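PDB 6LVU: acyl carrier protein from Thermotoga maritima MSB8, which probably carries the growing acyl chain in fatty acid biosynthesis, on a phosphopantetheine arm that is absent from this apo form. Local coordinates for residues A[3-15]-A[68-80]. Sequence-based numbering, arbitrary orientation.
Sequences SREEIFSKVKSII and TVGDIVSYIEKKL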
loop_
_atom_site.group_PDB
_atom_site.type_symbol
_atom_site.label_atom_id
_atom_site.label_comp_id
_atom_site.label_asym_id
_atom_site.label_seq_id
_atom_site.Cartn_x
_atom_site.Cartn_y
_atom_site.Cartn_z
ATOM N N SER A 3 6.491 13.532 6.092
ATOM C CA SER A 3 5.186 13.177 5.582
ATOM C C SER A 3 5.287 11.855 4.821
ATOM O O SER A 3 4.477 10.947 5.061
ATOM C CB SER A 3 4.616 14.299 4.708
ATOM O OG SER A 3 5.496 14.619 3.644
ATOM N N ARG A 4 6.251 11.727 3.902
ATOM C CA ARG A 4 6.448 10.427 3.265
ATOM C C ARG A 4 6.810 9.369 4.292
ATOM O O ARG A 4 6.289 8.247 4.256
ATOM C CB ARG A 4 7.541 10.468 2.200
ATOM C CG ARG A 4 7.635 9.113 1.423
ATOM C CD ARG A 4 8.081 9.284 -0.004
ATOM N NE ARG A 4 7.917 8.082 -0.824
ATOM C CZ ARG A 4 7.184 8.042 -1.935
ATOM N NH1 ARG A 4 6.532 9.123 -2.340
ATOM N NH2 ARG A 4 7.095 6.921 -2.639
ATOM N N GLU A 5 7.715 9.716 5.213
ATOM C CA GLU A 5 8.138 8.769 6.233
ATOM C C GLU A 5 6.957 8.371 7.112
ATOM O O GLU A 5 6.842 7.206 7.513
ATOM C CB GLU A 5 9.284 9.365 7.053
ATOM C CG GLU A 5 10.661 9.253 6.360
ATOM C CD GLU A 5 11.698 10.245 6.954
ATOM O OE1 GLU A 5 11.470 10.802 8.059
ATOM O OE2 GLU A 5 12.752 10.454 6.322
ATOM N N GLU A 6 6.049 9.319 7.388
ATOM C CA GLU A 6 4.841 9.009 8.150
ATOM C C GLU A 6 3.930 8.072 7.369
ATOM O O GLU A 6 3.468 7.054 7.893
ATOM C CB GLU A 6 4.069 10.284 8.488
ATOM C CG GLU A 6 2.675 9.973 9.061
ATOM C CD GLU A 6 1.817 11.211 9.339
ATOM O OE1 GLU A 6 2.179 12.326 8.906
ATOM O OE2 GLU A 6 0.768 11.059 10.005
ATOM N N ILE A 7 3.641 8.426 6.117
ATOM C CA ILE A 7 2.755 7.622 5.292
ATOM C C ILE A 7 3.336 6.234 5.104
ATOM O O ILE A 7 2.646 5.222 5.279
ATOM C CB ILE A 7 2.527 8.317 3.940
ATOM C CG1 ILE A 7 1.820 9.650 4.156
ATOM C CG2 ILE A 7 1.735 7.411 2.992
ATOM C CD1 ILE A 7 1.839 10.536 2.943
ATOM N N PHE A 8 4.623 6.164 4.762
ATOM C CA PHE A 8 5.247 4.872 4.504
ATOM C C PHE A 8 5.268 3.983 5.752
ATOM O O PHE A 8 5.067 2.766 5.658
ATOM C CB PHE A 8 6.666 5.069 3.958
ATOM C CG PHE A 8 7.462 3.814 3.947
ATOM C CD1 PHE A 8 8.449 3.592 4.887
ATOM C CD2 PHE A 8 7.182 2.822 3.033
ATOM C CE1 PHE A 8 9.166 2.412 4.891
ATOM C CE2 PHE A 8 7.883 1.639 3.037
ATOM C CZ PHE A 8 8.876 1.435 3.960
ATOM N N SER A 9 5.526 4.560 6.923
ATOM C CA SER A 9 5.497 3.764 8.151
ATOM C C SER A 9 4.128 3.137 8.374
ATOM O O SER A 9 4.024 1.960 8.737
ATOM C CB SER A 9 5.881 4.619 9.352
ATOM O OG SER A 9 5.727 3.852 10.537
ATOM N N LYS A 10 3.062 3.923 8.205
ATOM C CA LYS A 10 1.709 3.401 8.407
ATOM C C LYS A 10 1.312 2.426 7.307
ATOM O O LYS A 10 0.592 1.447 7.561
ATOM C CB LYS A 10 0.708 4.553 8.489
ATOM C CG LYS A 10 0.880 5.462 9.737
ATOM C CD LYS A 10 -0.165 6.597 9.677
ATOM C CE LYS A 10 -0.442 7.233 11.019
ATOM N NZ LYS A 10 0.332 8.484 11.209
ATOM N N VAL A 11 1.721 2.702 6.067
ATOM C CA VAL A 11 1.443 1.757 4.990
ATOM C C VAL A 11 2.115 0.432 5.292
ATOM O O VAL A 11 1.557 -0.644 5.046
ATOM C CB VAL A 11 1.908 2.334 3.639
ATOM C CG1 VAL A 11 2.111 1.205 2.640
ATOM C CG2 VAL A 11 0.889 3.371 3.107
ATOM N N LYS A 12 3.312 0.494 5.864
ATOM C CA LYS A 12 4.090 -0.713 6.081
ATOM C C LYS A 12 3.481 -1.559 7.190
ATOM O O LYS A 12 3.401 -2.787 7.068
ATOM C CB LYS A 12 5.535 -0.321 6.394
ATOM C CG LYS A 12 6.367 -1.407 7.036
ATOM C CD LYS A 12 7.809 -0.942 7.194
ATOM C CE LYS A 12 7.896 0.194 8.203
ATOM N NZ LYS A 12 9.266 0.765 8.310
ATOM N N SER A 13 2.980 -0.914 8.245
ATOM C CA SER A 13 2.342 -1.646 9.328
ATOM C C SER A 13 1.068 -2.326 8.845
ATOM O O SER A 13 0.832 -3.507 9.128
ATOM C CB SER A 13 2.043 -0.686 10.484
ATOM O OG SER A 13 3.257 -0.265 11.101
ATOM N N ILE A 14 0.229 -1.592 8.118
ATOM C CA ILE A 14 -1.012 -2.174 7.624
ATOM C C ILE A 14 -0.716 -3.368 6.726
ATOM O O ILE A 14 -1.364 -4.411 6.837
ATOM C CB ILE A 14 -1.845 -1.104 6.895
ATOM C CG1 ILE A 14 -2.324 -0.040 7.894
ATOM C CG2 ILE A 14 -2.997 -1.722 6.163
ATOM C CD1 ILE A 14 -2.882 1.214 7.227
ATOM N N ILE A 15 0.266 -3.231 5.824
ATOM C CA ILE A 15 0.573 -4.338 4.916
ATOM C C ILE A 15 1.044 -5.537 5.709
ATOM O O ILE A 15 0.600 -6.672 5.481
ATOM C CB ILE A 15 1.616 -3.909 3.865
ATOM C CG1 ILE A 15 0.984 -3.001 2.817
ATOM C CG2 ILE A 15 2.240 -5.129 3.207
ATOM C CD1 ILE A 15 1.974 -2.536 1.752
ATOM N N THR A 68 4.022 -1.438 -6.605
ATOM C CA THR A 68 4.923 -1.554 -5.466
ATOM C C THR A 68 4.364 -0.827 -4.249
ATOM O O THR A 68 3.380 -0.082 -4.327
ATOM C CB THR A 68 6.300 -0.968 -5.774
ATOM O OG1 THR A 68 6.167 0.442 -5.968
ATOM C CG2 THR A 68 6.890 -1.595 -7.002
ATOM N N VAL A 69 5.028 -1.047 -3.114
ATOM C CA VAL A 69 4.696 -0.315 -1.900
ATOM C C VAL A 69 4.883 1.181 -2.118
ATOM O O VAL A 69 4.047 1.990 -1.706
ATOM C CB VAL A 69 5.551 -0.824 -0.725
ATOM C CG1 VAL A 69 5.401 0.079 0.493
ATOM C CG2 VAL A 69 5.176 -2.238 -0.388
ATOM N N GLY A 70 5.974 1.562 -2.791
ATOM C CA GLY A 70 6.221 2.969 -3.067
ATOM C C GLY A 70 5.123 3.618 -3.884
ATOM O O GLY A 70 4.834 4.806 -3.702
ATOM N N ASP A 71 4.483 2.851 -4.768
ATOM C CA ASP A 71 3.362 3.376 -5.548
ATOM C C ASP A 71 2.222 3.802 -4.643
ATOM O O ASP A 71 1.603 4.854 -4.856
ATOM C CB ASP A 71 2.855 2.316 -6.527
ATOM C CG ASP A 71 3.734 2.172 -7.740
ATOM O OD1 ASP A 71 4.522 3.100 -8.006
ATOM O OD2 ASP A 71 3.627 1.130 -8.434
ATOM N N ILE A 72 1.886 2.959 -3.657
ATOM C CA ILE A 72 0.838 3.272 -2.691
ATOM C C ILE A 72 1.179 4.542 -1.929
ATOM O O ILE A 72 0.368 5.462 -1.817
ATOM C CB ILE A 72 0.625 2.096 -1.721
ATOM C CG1 ILE A 72 -0.016 0.922 -2.429
ATOM C CG2 ILE A 72 -0.192 2.527 -0.512
ATOM C CD1 ILE A 72 0.377 -0.395 -1.829
ATOM N N VAL A 73 2.397 4.594 -1.382
ATOM C CA VAL A 73 2.801 5.778 -0.627
ATOM C C VAL A 73 2.675 7.020 -1.494
ATOM O O VAL A 73 2.050 8.019 -1.094
ATOM C CB VAL A 73 4.233 5.608 -0.094
ATOM C CG1 VAL A 73 4.619 6.814 0.719
ATOM C CG2 VAL A 73 4.349 4.349 0.722
ATOM N N SER A 74 3.210 6.972 -2.726
ATOM C CA SER A 74 3.176 8.156 -3.580
ATOM C C SER A 74 1.749 8.542 -3.937
ATOM O O SER A 74 1.411 9.728 -3.974
ATOM C CB SER A 74 3.994 7.944 -4.850
ATOM O OG SER A 74 5.377 8.084 -4.563
ATOM N N TYR A 75 0.892 7.560 -4.193
ATOM C CA TYR A 75 -0.493 7.904 -4.459
ATOM C C TYR A 75 -1.129 8.572 -3.242
ATOM O O TYR A 75 -1.825 9.584 -3.377
ATOM C CB TYR A 75 -1.265 6.662 -4.896
ATOM C CG TYR A 75 -2.585 6.976 -5.543
ATOM C CD1 TYR A 75 -2.712 7.018 -6.927
ATOM C CD2 TYR A 75 -3.715 7.246 -4.773
ATOM C CE1 TYR A 75 -3.931 7.317 -7.525
ATOM C CE2 TYR A 75 -4.937 7.546 -5.364
ATOM C CZ TYR A 75 -5.039 7.577 -6.736
ATOM O OH TYR A 75 -6.261 7.873 -7.309
ATOM N N ILE A 76 -0.867 8.049 -2.039
ATOM C CA ILE A 76 -1.388 8.684 -0.831
ATOM C C ILE A 76 -0.802 10.076 -0.661
ATOM O O ILE A 76 -1.525 11.035 -0.349
ATOM C CB ILE A 76 -1.114 7.808 0.407
ATOM C CG1 ILE A 76 -1.857 6.482 0.292
ATOM C CG2 ILE A 76 -1.611 8.494 1.638
ATOM C CD1 ILE A 76 -1.445 5.478 1.325
ATOM N N GLU A 77 0.514 10.214 -0.879
ATOM C CA GLU A 77 1.172 11.486 -0.636
ATOM C C GLU A 77 0.634 12.581 -1.544
ATOM O O GLU A 77 0.531 13.737 -1.124
ATOM C CB GLU A 77 2.686 11.343 -0.812
ATOM C CG GLU A 77 3.437 12.601 -0.436
ATOM C CD GLU A 77 4.941 12.457 -0.607
ATOM O OE1 GLU A 77 5.679 13.268 0.002
ATOM O OE2 GLU A 77 5.382 11.546 -1.355
ATOM N N LYS A 78 0.261 12.242 -2.775
ATOM C CA LYS A 78 -0.260 13.267 -3.677
ATOM C C LYS A 78 -1.675 13.698 -3.292
ATOM O O LYS A 78 -2.022 14.874 -3.439
ATOM C CB LYS A 78 -0.232 12.766 -5.122
ATOM C CG LYS A 78 -0.887 13.730 -6.112
ATOM C CD LYS A 78 -0.352 13.575 -7.532
ATOM C CE LYS A 78 -0.471 12.144 -8.025
ATOM N NZ LYS A 78 -1.824 11.857 -8.578
ATOM N N LYS A 79 -2.485 12.797 -2.754
ATOM C CA LYS A 79 -3.821 13.210 -2.331
ATOM C C LYS A 79 -3.804 14.036 -1.053
ATOM O O LYS A 79 -4.839 14.584 -0.672
ATOM C CB LYS A 79 -4.725 11.985 -2.138
ATOM C CG LYS A 79 -5.460 11.528 -3.402
ATOM C CD LYS A 79 -4.711 10.469 -4.184
ATOM C CE LYS A 79 -5.380 10.228 -5.539
ATOM N NZ LYS A 79 -5.702 11.505 -6.262
ATOM N N LEU A 80 -2.668 14.137 -0.380
ATOM C CA LEU A 80 -2.553 14.981 0.799
ATOM C C LEU A 80 -1.135 15.501 0.970
ATOM O O LEU A 80 -0.733 16.428 0.258
ATOM C CB LEU A 80 -3.038 14.250 2.052
ATOM C CG LEU A 80 -2.732 12.807 2.463
ATOM C CD1 LEU A 80 -1.336 12.570 2.970
ATOM C CD2 LEU A 80 -3.725 12.502 3.572
#
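Arg-4 lays its side chain across Val-73 and ends between Ser-74 and Glu-77 of helix 69-79. CB of Arg-4 lies 4.0 Å from Glu-77 OE1; CG, set anti to the backbone N (chi1 -174°), passes Val-73 CG1; CD runs by Glu-77 OE2. A bend at chi2 turns one face of the guanidinium to Val-73 CG1, which lies 3.8 Å from the plane, opposite its centre; NE stays against the same methyl. At the tip, Ser-74 OG lies in that plane, gripped end-on by both terminal nitrogens, 2.7 Å from NH1 of Arg-4. Arg-4 NH1 also makes a salt bridge to Glu-77 OE2 at 2.9 Å, the carboxylate turned 55° from the guanidinium, while NH2 forms one with Glu-28, between helices 4-19 and 42-54. An alanine here would remove this clamp, and Glu-77 and Glu-28 would probably lose their positive partner and Val-73 its lid. The rest packs the first helix of the acyl carrier protein bundle on the last; the axes of 4-15 and 69-79 come within 9.4 Å, with 130° between their N-to-C directions. Val-73 is a knob among Arg-4, Ile-7, Phe-8 and Val-11, its CG2 meeting the edge of the Phe-8 ring. Val-11 answers as a knob on helix 69-79, its CG2 3.6 Å from Ile-76 CD1. Ile-7 and Ile-76 lie alongside, pointing opposite ways, CG2 against CG2, and Ile-7 CD1 reaches Leu-80 CD1 at 3.8 Å.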